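Local coordinates for protein N-alpha-acetyltransferase 35, NatC auxiliary subunit (Saccharomyces cerevisiae, PDB 6YGA) that serves as the auxiliary subunit of the NatC N-terminal acetyltransferase, a complex that acetylates the N-terminal methionine of the L-A virus Gag protein, at residues B[411-416]-B[448-453]; B[442-447]-B[473-478]; B[467-472]-B[553-558]; B[562-567]-B[613-618]. One frame throughout, in Å; residues are numbered along the deposited sequence. Where two conformers were deposited one is given.

Contacts 1 to 3 join consecutive helices of the TPR-like region. Contacts 1 and 2 share helix 433-456, and contacts 2 and 3 share helix 465-506. Contact 4 uses the end of helix 511-564, the helix that contact 3 meets farther back. Contacts 2 and 3 are buried, whereas 1 and 4 are partly buried, and contact 4 lies about 40 Å from the chain centre, against about 13 Å for contact 1 (centres in each case). The chemistry differs from one to the next: rings with an amide in contact 1, aliphatic chains in contact 2, a glutamate over a phenyl face in contact 3. Only contact 4, where helix ends meet, has a hydrogen bond between its segments.

Contact 1. Residues B[411-416]-B[448-453]; sequences QGFNRQ and IEFSLK. With EDO (1,2-ethanediol), chain C.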
# COMPACT_ATOMS: atom_id res chain seq x y z
N GLN B 411 -4.08 5.87 -5.79
CA GLN B 411 -4.27 6.99 -4.87
C GLN B 411 -3.45 8.21 -5.29
O GLN B 411 -3.83 9.34 -5.00
CB GLN B 411 -3.91 6.57 -3.45
CG GLN B 411 -4.84 5.50 -2.90
CD GLN B 411 -4.27 4.78 -1.69
OE1 GLN B 411 -3.50 5.34 -0.91
NE2 GLN B 411 -4.65 3.52 -1.53
N GLY B 412 -2.32 7.99 -5.98
CA GLY B 412 -1.52 9.11 -6.43
C GLY B 412 -2.24 10.00 -7.43
O GLY B 412 -1.93 11.19 -7.54
N PHE B 413 -3.21 9.45 -8.15
CA PHE B 413 -3.92 10.24 -9.15
C PHE B 413 -4.91 11.20 -8.51
O PHE B 413 -5.25 12.21 -9.14
CB PHE B 413 -4.62 9.33 -10.15
CG PHE B 413 -3.68 8.64 -11.10
CD1 PHE B 413 -3.03 9.35 -12.10
CD2 PHE B 413 -3.45 7.28 -11.01
CE1 PHE B 413 -2.16 8.72 -12.97
CE2 PHE B 413 -2.59 6.64 -11.88
CZ PHE B 413 -1.95 7.36 -12.86
N ASN B 414 -5.38 10.92 -7.30
CA ASN B 414 -6.25 11.86 -6.59
C ASN B 414 -5.62 13.24 -6.50
O ASN B 414 -6.27 14.26 -6.78
CB ASN B 414 -6.57 11.31 -5.19
CG ASN B 414 -7.79 10.43 -5.17
OD1 ASN B 414 -8.84 10.79 -5.71
ND2 ASN B 414 -7.67 9.26 -4.54
N ARG B 415 -4.34 13.29 -6.13
CA ARG B 415 -3.64 14.57 -6.08
C ARG B 415 -3.41 15.14 -7.47
O ARG B 415 -3.56 16.35 -7.68
CB ARG B 415 -2.31 14.40 -5.34
CG ARG B 415 -1.29 15.49 -5.60
CD ARG B 415 -0.01 15.25 -4.81
NE ARG B 415 1.03 16.21 -5.17
CZ ARG B 415 1.14 17.43 -4.66
NH1 ARG B 415 0.26 17.85 -3.75
NH2 ARG B 415 2.11 18.23 -5.05
N GLN B 416 -3.07 14.29 -8.45
CA GLN B 416 -2.68 14.80 -9.76
C GLN B 416 -3.84 15.48 -10.48
O GLN B 416 -3.65 16.52 -11.12
CB GLN B 416 -2.13 13.67 -10.63
CG GLN B 416 -0.79 13.10 -10.20
CD GLN B 416 -0.28 12.05 -11.17
OE1 GLN B 416 -0.52 12.14 -12.38
NE2 GLN B 416 0.41 11.05 -10.65
N ILE B 448 -8.66 8.78 -17.04
CA ILE B 448 -9.05 7.47 -17.56
C ILE B 448 -8.31 6.37 -16.82
O ILE B 448 -8.91 5.37 -16.40
CB ILE B 448 -8.79 7.41 -19.08
CG1 ILE B 448 -9.76 8.34 -19.82
CG2 ILE B 448 -8.88 5.99 -19.59
CD1 ILE B 448 -9.39 8.60 -21.27
N GLU B 449 -6.99 6.52 -16.65
CA GLU B 449 -6.20 5.51 -15.95
C GLU B 449 -6.66 5.36 -14.51
O GLU B 449 -6.75 4.24 -13.99
CB GLU B 449 -4.72 5.88 -16.01
CG GLU B 449 -3.80 4.95 -15.24
CD GLU B 449 -3.53 3.65 -15.96
OE1 GLU B 449 -3.95 3.51 -17.13
OE2 GLU B 449 -2.89 2.76 -15.37
N PHE B 450 -6.97 6.48 -13.84
CA PHE B 450 -7.45 6.43 -12.47
C PHE B 450 -8.77 5.67 -12.37
O PHE B 450 -8.99 4.91 -11.41
CB PHE B 450 -7.60 7.85 -11.93
CG PHE B 450 -8.31 7.93 -10.61
CD1 PHE B 450 -7.66 7.60 -9.43
CD2 PHE B 450 -9.63 8.36 -10.54
CE1 PHE B 450 -8.31 7.69 -8.21
CE2 PHE B 450 -10.29 8.45 -9.33
CZ PHE B 450 -9.63 8.11 -8.16
N SER B 451 -9.66 5.85 -13.35
CA SER B 451 -10.98 5.22 -13.27
C SER B 451 -10.89 3.72 -13.54
O SER B 451 -11.47 2.92 -12.80
CB SER B 451 -11.93 5.88 -14.27
OG SER B 451 -12.08 7.27 -14.00
N LEU B 452 -10.19 3.33 -14.61
CA LEU B 452 -10.08 1.91 -14.94
C LEU B 452 -9.30 1.15 -13.87
O LEU B 452 -9.56 -0.03 -13.65
CB LEU B 452 -9.42 1.74 -16.31
CG LEU B 452 -10.17 2.30 -17.53
CD1 LEU B 452 -9.35 2.12 -18.80
CD2 LEU B 452 -11.54 1.65 -17.67
N LYS B 453 -8.36 1.82 -13.20
CA LYS B 453 -7.58 1.14 -12.17
C LYS B 453 -8.47 0.66 -11.03
O LYS B 453 -8.12 -0.31 -10.34
CB LYS B 453 -6.48 2.08 -11.67
CG LYS B 453 -5.62 1.51 -10.56
CD LYS B 453 -4.72 0.40 -11.05
CE LYS B 453 -4.00 -0.25 -9.88
NZ LYS B 453 -3.12 -1.35 -10.33
C1 EDO C . -12.04 10.91 -2.74
O1 EDO C . -11.39 10.02 -3.66
C2 EDO C . -12.82 11.99 -3.49
O2 EDO C . -11.92 12.79 -4.28
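F413 opens the interface on helix 406-429, where its CA is the nearest to that of F450 across the pair. The contact is made at the root of the side chain as much as by the ring: CB of F413 lies 3.6 Å from CD1 of F450, and it is this CB that F413 sets against the F450 ring. The two CB atoms, of F413 and F450, are 3.8 Å apart. The side chains run past each other in opposite directions. The far end of the F413 ring turns to E449, whose CG approaches CZ of F413 at 3.9 Å. E449 bends after CG; its OE2 is hydrogen-bonded to the hydroxyls of Y409, one turn before F413 on helix 406-429, and of Y721, which hold the carboxylate beside the pair.

One residue on, N414 reaches the outer end of the F450 ring, with OD1 of N414 3.7 Å from CZ of F450. Amide and ring planes are inclined by 67°. CG of F450 is anti to its backbone N (chi1 170°), which sets CD1 beside CB of F413 and the far end of the ring beside N414. OD1 of N414 also takes a weak hydrogen bond from O1 of an ethanediol, 3.4 Å away.

The segment axes approach to 9.6 Å at 148°, an antiparallel helix pair. Helix 386-402 touches F413 through N401, helix 465-506 packs on I448, S451 and L452, and Q411 meets R140 of the N-alpha-acetyltransferase 30 chain.

Contact 2. Residues B[442-447]-B[473-478]; sequences MKLSSM and YYLSHH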
# COMPACT_ATOMS: atom_id res chain seq x y z
N MSE B 442 -2.37 14.89 -20.60
CA MSE B 442 -1.94 14.19 -19.40
C MSE B 442 -3.05 14.09 -18.37
O MSE B 442 -3.22 13.05 -17.73
CB MSE B 442 -0.73 14.90 -18.79
CG MSE B 442 0.50 14.85 -19.68
SE MSE B 442 1.21 13.04 -19.83
CE MSE B 442 1.79 12.82 -17.98
N LYS B 443 -3.82 15.17 -18.19
CA LYS B 443 -4.91 15.14 -17.23
C LYS B 443 -5.97 14.12 -17.64
O LYS B 443 -6.40 13.30 -16.82
CB LYS B 443 -5.54 16.53 -17.10
CG LYS B 443 -6.59 16.61 -16.01
CD LYS B 443 -7.30 17.94 -16.03
CE LYS B 443 -8.20 18.06 -17.25
NZ LYS B 443 -8.85 19.40 -17.32
N LEU B 444 -6.40 14.15 -18.90
CA LEU B 444 -7.47 13.28 -19.35
C LEU B 444 -7.02 11.82 -19.39
O LEU B 444 -7.80 10.91 -19.06
CB LEU B 444 -7.98 13.73 -20.71
CG LEU B 444 -9.27 13.07 -21.21
CD1 LEU B 444 -10.30 13.00 -20.10
CD2 LEU B 444 -9.83 13.84 -22.40
N SER B 445 -5.77 11.57 -19.78
CA SER B 445 -5.21 10.22 -19.70
C SER B 445 -5.14 9.75 -18.25
O SER B 445 -5.36 8.57 -17.97
CB SER B 445 -3.82 10.18 -20.33
OG SER B 445 -3.88 10.36 -21.73
N SER B 446 -4.82 10.65 -17.33
CA SER B 446 -4.77 10.27 -15.92
C SER B 446 -6.17 10.00 -15.38
O SER B 446 -6.35 9.09 -14.56
CB SER B 446 -4.07 11.36 -15.10
OG SER B 446 -2.70 11.44 -15.44
N MSE B 447 -7.16 10.77 -15.82
CA MSE B 447 -8.54 10.56 -15.40
C MSE B 447 -9.01 9.17 -15.82
O MSE B 447 -9.67 8.46 -15.05
CB MSE B 447 -9.47 11.62 -16.00
CG MSE B 447 -9.23 13.04 -15.49
SE MSE B 447 -10.25 14.37 -16.50
CE MSE B 447 -12.04 14.00 -15.83
N TYR B 473 -15.80 5.54 -21.23
CA TYR B 473 -16.15 5.69 -22.63
C TYR B 473 -16.34 7.16 -22.98
O TYR B 473 -15.81 7.65 -23.98
CB TYR B 473 -17.41 4.89 -22.94
CG TYR B 473 -17.98 5.15 -24.31
CD1 TYR B 473 -17.47 4.52 -25.44
CD2 TYR B 473 -19.05 6.03 -24.48
CE1 TYR B 473 -18.00 4.75 -26.69
CE2 TYR B 473 -19.58 6.27 -25.73
CZ TYR B 473 -19.05 5.63 -26.83
OH TYR B 473 -19.58 5.87 -28.08
N TYR B 474 -17.10 7.87 -22.15
CA TYR B 474 -17.30 9.31 -22.34
C TYR B 474 -15.96 10.05 -22.33
O TYR B 474 -15.71 10.90 -23.19
CB TYR B 474 -18.24 9.83 -21.25
CG TYR B 474 -18.28 11.32 -21.08
CD1 TYR B 474 -19.09 12.12 -21.88
CD2 TYR B 474 -17.53 11.94 -20.08
CE1 TYR B 474 -19.14 13.49 -21.71
CE2 TYR B 474 -17.57 13.31 -19.91
CZ TYR B 474 -18.37 14.08 -20.72
OH TYR B 474 -18.41 15.44 -20.54
N LEU B 475 -15.09 9.73 -21.36
CA LEU B 475 -13.77 10.36 -21.33
C LEU B 475 -12.94 9.98 -22.55
O LEU B 475 -12.28 10.84 -23.15
CB LEU B 475 -13.03 9.97 -20.05
CG LEU B 475 -13.55 10.47 -18.71
CD1 LEU B 475 -12.59 10.05 -17.60
CD2 LEU B 475 -13.74 11.98 -18.72
N SER B 476 -12.95 8.70 -22.93
CA SER B 476 -12.19 8.25 -24.08
C SER B 476 -12.67 8.90 -25.37
O SER B 476 -11.88 9.14 -26.29
CB SER B 476 -12.26 6.73 -24.21
OG SER B 476 -11.84 6.09 -23.02
N HIS B 477 -13.98 9.17 -25.47
CA HIS B 477 -14.49 9.84 -26.66
C HIS B 477 -13.92 11.25 -26.76
O HIS B 477 -13.54 11.70 -27.85
CB HIS B 477 -16.02 9.87 -26.64
CG HIS B 477 -16.64 10.51 -27.84
ND1 HIS B 477 -16.98 11.84 -27.88
CD2 HIS B 477 -17.00 9.99 -29.04
CE1 HIS B 477 -17.51 12.13 -29.06
NE2 HIS B 477 -17.53 11.02 -29.78
N HIS B 478 -13.84 11.96 -25.64
CA HIS B 478 -13.25 13.30 -25.65
C HIS B 478 -11.75 13.25 -25.92
O HIS B 478 -11.21 14.13 -26.60
CB HIS B 478 -13.53 14.01 -24.32
CG HIS B 478 -14.91 14.58 -24.22
ND1 HIS B 478 -15.18 15.90 -24.48
CD2 HIS B 478 -16.09 14.01 -23.90
CE1 HIS B 478 -16.47 16.12 -24.31
NE2 HIS B 478 -17.05 14.99 -23.96
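L475 touches both L444 and M447 (a selenomethionine), CD2 reaching both and CD1 reaching M447. Its CD2 lies 3.8 Å from CD1 of L444, while CD1 of L475 meets CB of M447, also at 3.8 Å. With chi1 at -67°, CG of L475 sits beside its own backbone N, and the fork it carries spans the two residues, which are three positions apart on the facing helix. The M447 chain crosses that of L475 at about a right angle and bends at its last torsion, bringing CE of M447 to 3.9 Å from CD2 of L475. This is the antiparallel hairpin of helices 433-456 and 465-506, consistent with the TPR-like family of this region: the segment axes run at 156° and come within 10.0 Å.

Farther along, CD2 of L444 lies over the backbone between L475 and H478, 3.9 Å from O of L475 and 4.1 Å from C of H478. CB of H478 is 4.2 Å from the same CD2 of L444. The imidazole itself leads away from helix 433-456 and places CD2 of H478 3.8 Å above one face of the Y474 ring, offset toward the rim. The hydroxyl of Y474 is hydrogen-bonded to the carbonyl O of E599.

Contact 3. Residues B[467-472]-B[553-558]; sequences SMFWYV and LIEVFQ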
# COMPACT_ATOMS: atom_id res chain seq x y z
N SER B 467 -21.84 2.76 -14.61
CA SER B 467 -21.49 4.16 -14.40
C SER B 467 -20.04 4.44 -14.75
O SER B 467 -19.74 5.40 -15.47
CB SER B 467 -21.78 4.56 -12.95
OG SER B 467 -23.17 4.64 -12.70
N MSE B 468 -19.13 3.59 -14.28
CA MSE B 468 -17.70 3.79 -14.51
C MSE B 468 -17.30 3.51 -15.96
O MSE B 468 -16.57 4.29 -16.57
CB MSE B 468 -16.88 2.92 -13.57
CG MSE B 468 -17.08 3.25 -12.09
SE MSE B 468 -16.84 5.15 -11.71
CE MSE B 468 -15.05 5.39 -12.44
N PHE B 469 -17.77 2.39 -16.51
CA PHE B 469 -17.41 2.05 -17.88
C PHE B 469 -17.96 3.07 -18.87
O PHE B 469 -17.29 3.41 -19.84
CB PHE B 469 -17.88 0.64 -18.21
CG PHE B 469 -16.93 -0.44 -17.78
CD1 PHE B 469 -15.57 -0.32 -18.03
CD2 PHE B 469 -17.39 -1.55 -17.10
CE1 PHE B 469 -14.69 -1.31 -17.62
CE2 PHE B 469 -16.52 -2.54 -16.70
CZ PHE B 469 -15.16 -2.42 -16.96
N TRP B 470 -19.17 3.57 -18.63
CA TRP B 470 -19.70 4.57 -19.55
C TRP B 470 -19.00 5.91 -19.36
O TRP B 470 -18.80 6.65 -20.33
CB TRP B 470 -21.21 4.74 -19.38
CG TRP B 470 -21.75 5.76 -20.32
CD1 TRP B 470 -22.07 5.58 -21.63
CD2 TRP B 470 -22.01 7.14 -20.03
NE1 TRP B 470 -22.52 6.76 -22.17
CE2 TRP B 470 -22.50 7.73 -21.21
CE3 TRP B 470 -21.88 7.93 -18.88
CZ2 TRP B 470 -22.86 9.08 -21.28
CZ3 TRP B 470 -22.24 9.26 -18.95
CH2 TRP B 470 -22.72 9.82 -20.14
N TYR B 471 -18.63 6.24 -18.12
CA TYR B 471 -17.89 7.47 -17.89
C TYR B 471 -16.53 7.43 -18.57
O TYR B 471 -16.07 8.43 -19.13
CB TYR B 471 -17.74 7.73 -16.39
CG TYR B 471 -16.96 8.98 -16.06
CD1 TYR B 471 -17.42 10.24 -16.44
CD2 TYR B 471 -15.76 8.91 -15.37
CE1 TYR B 471 -16.71 11.38 -16.14
CE2 TYR B 471 -15.04 10.04 -15.07
CZ TYR B 471 -15.51 11.27 -15.46
OH TYR B 471 -14.80 12.41 -15.16
N VAL B 472 -15.87 6.27 -18.55
CA VAL B 472 -14.57 6.15 -19.21
C VAL B 472 -14.73 6.16 -20.72
O VAL B 472 -13.91 6.74 -21.44
CB VAL B 472 -13.83 4.90 -18.71
CG1 VAL B 472 -12.52 4.72 -19.46
CG2 VAL B 472 -13.57 5.01 -17.23
N LEU B 553 -17.44 0.42 -24.16
CA LEU B 553 -18.76 0.28 -24.78
C LEU B 553 -19.23 -1.16 -24.71
O LEU B 553 -20.40 -1.43 -24.40
CB LEU B 553 -18.71 0.78 -26.23
CG LEU B 553 -20.05 1.00 -26.93
CD1 LEU B 553 -20.98 1.82 -26.05
CD2 LEU B 553 -19.83 1.69 -28.27
N ILE B 554 -18.34 -2.10 -25.00
CA ILE B 554 -18.69 -3.52 -24.90
C ILE B 554 -19.18 -3.85 -23.50
O ILE B 554 -20.16 -4.58 -23.33
CB ILE B 554 -17.48 -4.39 -25.31
CG1 ILE B 554 -17.29 -4.32 -26.83
CG2 ILE B 554 -17.66 -5.82 -24.83
CD1 ILE B 554 -15.99 -4.89 -27.30
N GLU B 555 -18.52 -3.30 -22.48
CA GLU B 555 -18.96 -3.51 -21.11
C GLU B 555 -20.33 -2.87 -20.86
O GLU B 555 -21.18 -3.47 -20.19
CB GLU B 555 -17.92 -2.96 -20.14
CG GLU B 555 -16.57 -3.66 -20.20
CD GLU B 555 -16.50 -4.90 -19.33
OE1 GLU B 555 -17.55 -5.53 -19.08
OE2 GLU B 555 -15.39 -5.25 -18.87
N VAL B 556 -20.55 -1.67 -21.39
CA VAL B 556 -21.83 -0.98 -21.21
C VAL B 556 -22.96 -1.78 -21.84
O VAL B 556 -24.02 -1.97 -21.24
CB VAL B 556 -21.76 0.45 -21.76
CG1 VAL B 556 -23.14 1.08 -21.84
CG2 VAL B 556 -20.83 1.31 -20.90
N PHE B 557 -22.74 -2.28 -23.07
CA PHE B 557 -23.75 -3.12 -23.71
C PHE B 557 -24.03 -4.38 -22.89
O PHE B 557 -25.18 -4.78 -22.73
CB PHE B 557 -23.32 -3.49 -25.13
CG PHE B 557 -23.76 -2.51 -26.17
CD1 PHE B 557 -25.09 -2.43 -26.55
CD2 PHE B 557 -22.84 -1.68 -26.79
CE1 PHE B 557 -25.50 -1.53 -27.52
CE2 PHE B 557 -23.24 -0.78 -27.76
CZ PHE B 557 -24.57 -0.70 -28.12
N GLN B 558 -22.97 -5.01 -22.38
CA GLN B 558 -23.14 -6.21 -21.57
C GLN B 558 -24.00 -5.92 -20.34
O GLN B 558 -24.90 -6.70 -20.00
CB GLN B 558 -21.78 -6.76 -21.15
CG GLN B 558 -21.84 -8.07 -20.40
CD GLN B 558 -22.32 -9.21 -21.26
OE1 GLN B 558 -21.53 -9.90 -21.90
NE2 GLN B 558 -23.63 -9.42 -21.29
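The antiparallel pairing of the long helices 465-506 and 511-564 is made here by F469 and W470 against E555 and V556. E555 lies along one face of the F469 ring. Its CG is 3.6 Å from the centroid of that ring and only 10° off the normal, a CH-pi contact over the centre. CB of E555 is closer to the near rim, 3.4 Å from CD2 of F469. The bend at chi2 brings CD back over the ring near CE2 and CZ, with OE2 of E555 3.4 Å from CZ of F469. The carboxylate plane ends 17° from the ring plane, so the two groups are stacked.

The segment axes approach to 8.5 Å with their directions 144° apart, which is the evidence for antiparallel packing and is consistent with the TPR-like family of the region. In this buried setting OE1 of E555 accepts a hydrogen bond from NE2 of Q725, on strand 724-729, which probably offsets part of the cost of burying the acid.

CG2 of V556 rests against the backbone where F469 joins W470, 3.6 Å from N of W470 and 3.9 Å from C of F469. The same methyl of V556 is 3.8 Å from CB of W470 and 4.0 Å from CB of F469. The W470 indole meets F606 of helix 603-613 edge-to-face.

Contact 4. Residues B[562-567]-B[613-618]; sequences LKSFGL and FVIEEK
The polar part of the contact is one hydrogen bond, from the backbone N of I615 to OG of S564. The distance from N of I615 to OG of S564 is 2.9 Å, and the N-H...O angle of 162° makes the bond fairly straight. S564 holds OG beside its own backbone N (chi1 -61°), and the same hydroxyl donates back to the carbonyl O of A560 in the preceding turn of helix 511-564. OG is therefore gripped twice, as acceptor from I615 and as donor to A560, and its rotation is probably fixed.

Van der Waals contacts flank this bond. CG1 of V614 lies 3.7 Å from OG of S564, and the other methyl, CG2 of V614, is 3.8 Å from CD of K563. The lysine chain, extended beyond CG, crosses the valine at about a right angle and offers its aliphatic middle. CB of I615 comes to 3.6 Å from OG of S564, and the side chain also touches F622 and K625 of helix 619-653.

Charge contributes little across the pair: NZ of K563 is 6.5 Å from OE1 of E616, too far for a salt bridge, and its long ion pair with D569 is weak.

The helix closes just beyond S564 in a Schellman motif. N of L567 bonds to O of L562 at 3.0 Å, N of G566 to O of K563, and G566 has positive phi (78°), which favours glycine. V614 is the first residue to leave helical angles after helix 603-613, so the chemistry implies that a serine in the last turn of one helix satisfies an amide released just past the end of another.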
# COMPACT_ATOMS: atom_id res chain seq x y z
N LEU B 562 -27.83 -7.37 -19.29
CA LEU B 562 -28.15 -7.96 -17.99
C LEU B 562 -29.33 -7.25 -17.34
O LEU B 562 -30.23 -7.90 -16.79
CB LEU B 562 -26.92 -7.92 -17.07
CG LEU B 562 -25.76 -8.82 -17.50
CD1 LEU B 562 -24.51 -8.52 -16.69
CD2 LEU B 562 -26.16 -10.28 -17.36
N LYS B 563 -29.36 -5.92 -17.41
CA LYS B 563 -30.49 -5.19 -16.83
C LYS B 563 -31.77 -5.42 -17.62
O LYS B 563 -32.86 -5.47 -17.03
CB LYS B 563 -30.18 -3.70 -16.72
CG LYS B 563 -31.37 -2.91 -16.19
CD LYS B 563 -31.05 -1.47 -15.88
CE LYS B 563 -32.28 -0.79 -15.28
NZ LYS B 563 -32.11 0.68 -15.12
N SER B 564 -31.67 -5.59 -18.94
CA SER B 564 -32.86 -5.87 -19.73
C SER B 564 -33.55 -7.16 -19.29
O SER B 564 -34.77 -7.27 -19.37
CB SER B 564 -32.51 -5.95 -21.22
OG SER B 564 -31.98 -4.73 -21.69
N PHE B 565 -32.78 -8.14 -18.81
CA PHE B 565 -33.35 -9.37 -18.29
C PHE B 565 -33.71 -9.26 -16.81
O PHE B 565 -34.16 -10.26 -16.23
CB PHE B 565 -32.37 -10.53 -18.49
CG PHE B 565 -32.34 -11.06 -19.90
CD1 PHE B 565 -33.23 -12.03 -20.32
CD2 PHE B 565 -31.40 -10.59 -20.81
CE1 PHE B 565 -33.19 -12.52 -21.61
CE2 PHE B 565 -31.36 -11.07 -22.10
CZ PHE B 565 -32.26 -12.04 -22.50
N GLY B 566 -33.52 -8.10 -16.20
CA GLY B 566 -33.82 -7.87 -14.80
C GLY B 566 -32.81 -8.42 -13.82
O GLY B 566 -33.16 -8.59 -12.64
N LEU B 567 -31.58 -8.71 -14.24
CA LEU B 567 -30.62 -9.35 -13.35
C LEU B 567 -29.76 -8.36 -12.58
O LEU B 567 -29.19 -8.74 -11.55
CB LEU B 567 -29.71 -10.29 -14.14
CG LEU B 567 -30.44 -11.45 -14.80
CD1 LEU B 567 -29.44 -12.39 -15.41
CD2 LEU B 567 -31.30 -12.18 -13.79
N PHE B 613 -29.89 2.41 -23.71
CA PHE B 613 -29.24 1.12 -23.92
C PHE B 613 -30.16 -0.04 -23.55
O PHE B 613 -30.15 -1.08 -24.23
CB PHE B 613 -27.95 1.03 -23.11
CG PHE B 613 -26.77 1.68 -23.77
CD1 PHE B 613 -26.06 1.01 -24.76
CD2 PHE B 613 -26.33 2.93 -23.38
CE1 PHE B 613 -24.97 1.59 -25.36
CE2 PHE B 613 -25.24 3.52 -23.97
CZ PHE B 613 -24.55 2.85 -24.97
N VAL B 614 -30.94 0.10 -22.49
CA VAL B 614 -31.75 -1.00 -21.97
C VAL B 614 -32.90 -1.30 -22.92
O VAL B 614 -33.56 -0.38 -23.43
CB VAL B 614 -32.25 -0.68 -20.55
CG1 VAL B 614 -33.31 -1.68 -20.11
CG2 VAL B 614 -31.09 -0.67 -19.57
N ILE B 615 -33.15 -2.58 -23.16
CA ILE B 615 -34.24 -3.02 -24.02
C ILE B 615 -35.48 -3.20 -23.15
O ILE B 615 -35.56 -4.15 -22.36
CB ILE B 615 -33.88 -4.32 -24.75
CG1 ILE B 615 -32.49 -4.22 -25.36
CG2 ILE B 615 -34.90 -4.63 -25.83
CD1 ILE B 615 -31.95 -5.54 -25.85
N GLU B 616 -36.44 -2.30 -23.29
CA GLU B 616 -37.69 -2.39 -22.53
C GLU B 616 -38.79 -3.11 -23.30
O GLU B 616 -39.86 -3.35 -22.73
CB GLU B 616 -38.17 -0.99 -22.12
CG GLU B 616 -38.73 -0.93 -20.70
CD GLU B 616 -37.67 -1.14 -19.64
OE1 GLU B 616 -36.77 -0.28 -19.51
OE2 GLU B 616 -37.72 -2.18 -18.94
N GLU B 617 -38.55 -3.47 -24.55
CA GLU B 617 -39.53 -4.19 -25.34
C GLU B 617 -39.64 -5.63 -24.84
O GLU B 617 -38.88 -6.09 -23.99
CB GLU B 617 -39.17 -4.16 -26.82
CG GLU B 617 -39.42 -2.82 -27.51
CD GLU B 617 -38.40 -1.75 -27.14
OE1 GLU B 617 -37.34 -2.09 -26.58
OE2 GLU B 617 -38.67 -0.56 -27.40
N LYS B 618 -40.61 -6.35 -25.40
CA LYS B 618 -40.88 -7.71 -24.98
C LYS B 618 -41.12 -8.59 -26.20
O LYS B 618 -41.46 -8.11 -27.28
CB LYS B 618 -42.08 -7.77 -24.03
CG LYS B 618 -41.89 -7.00 -22.73
CD LYS B 618 -43.18 -6.96 -21.92
CE LYS B 618 -43.02 -6.11 -20.67
NZ LYS B 618 -41.93 -6.61 -19.79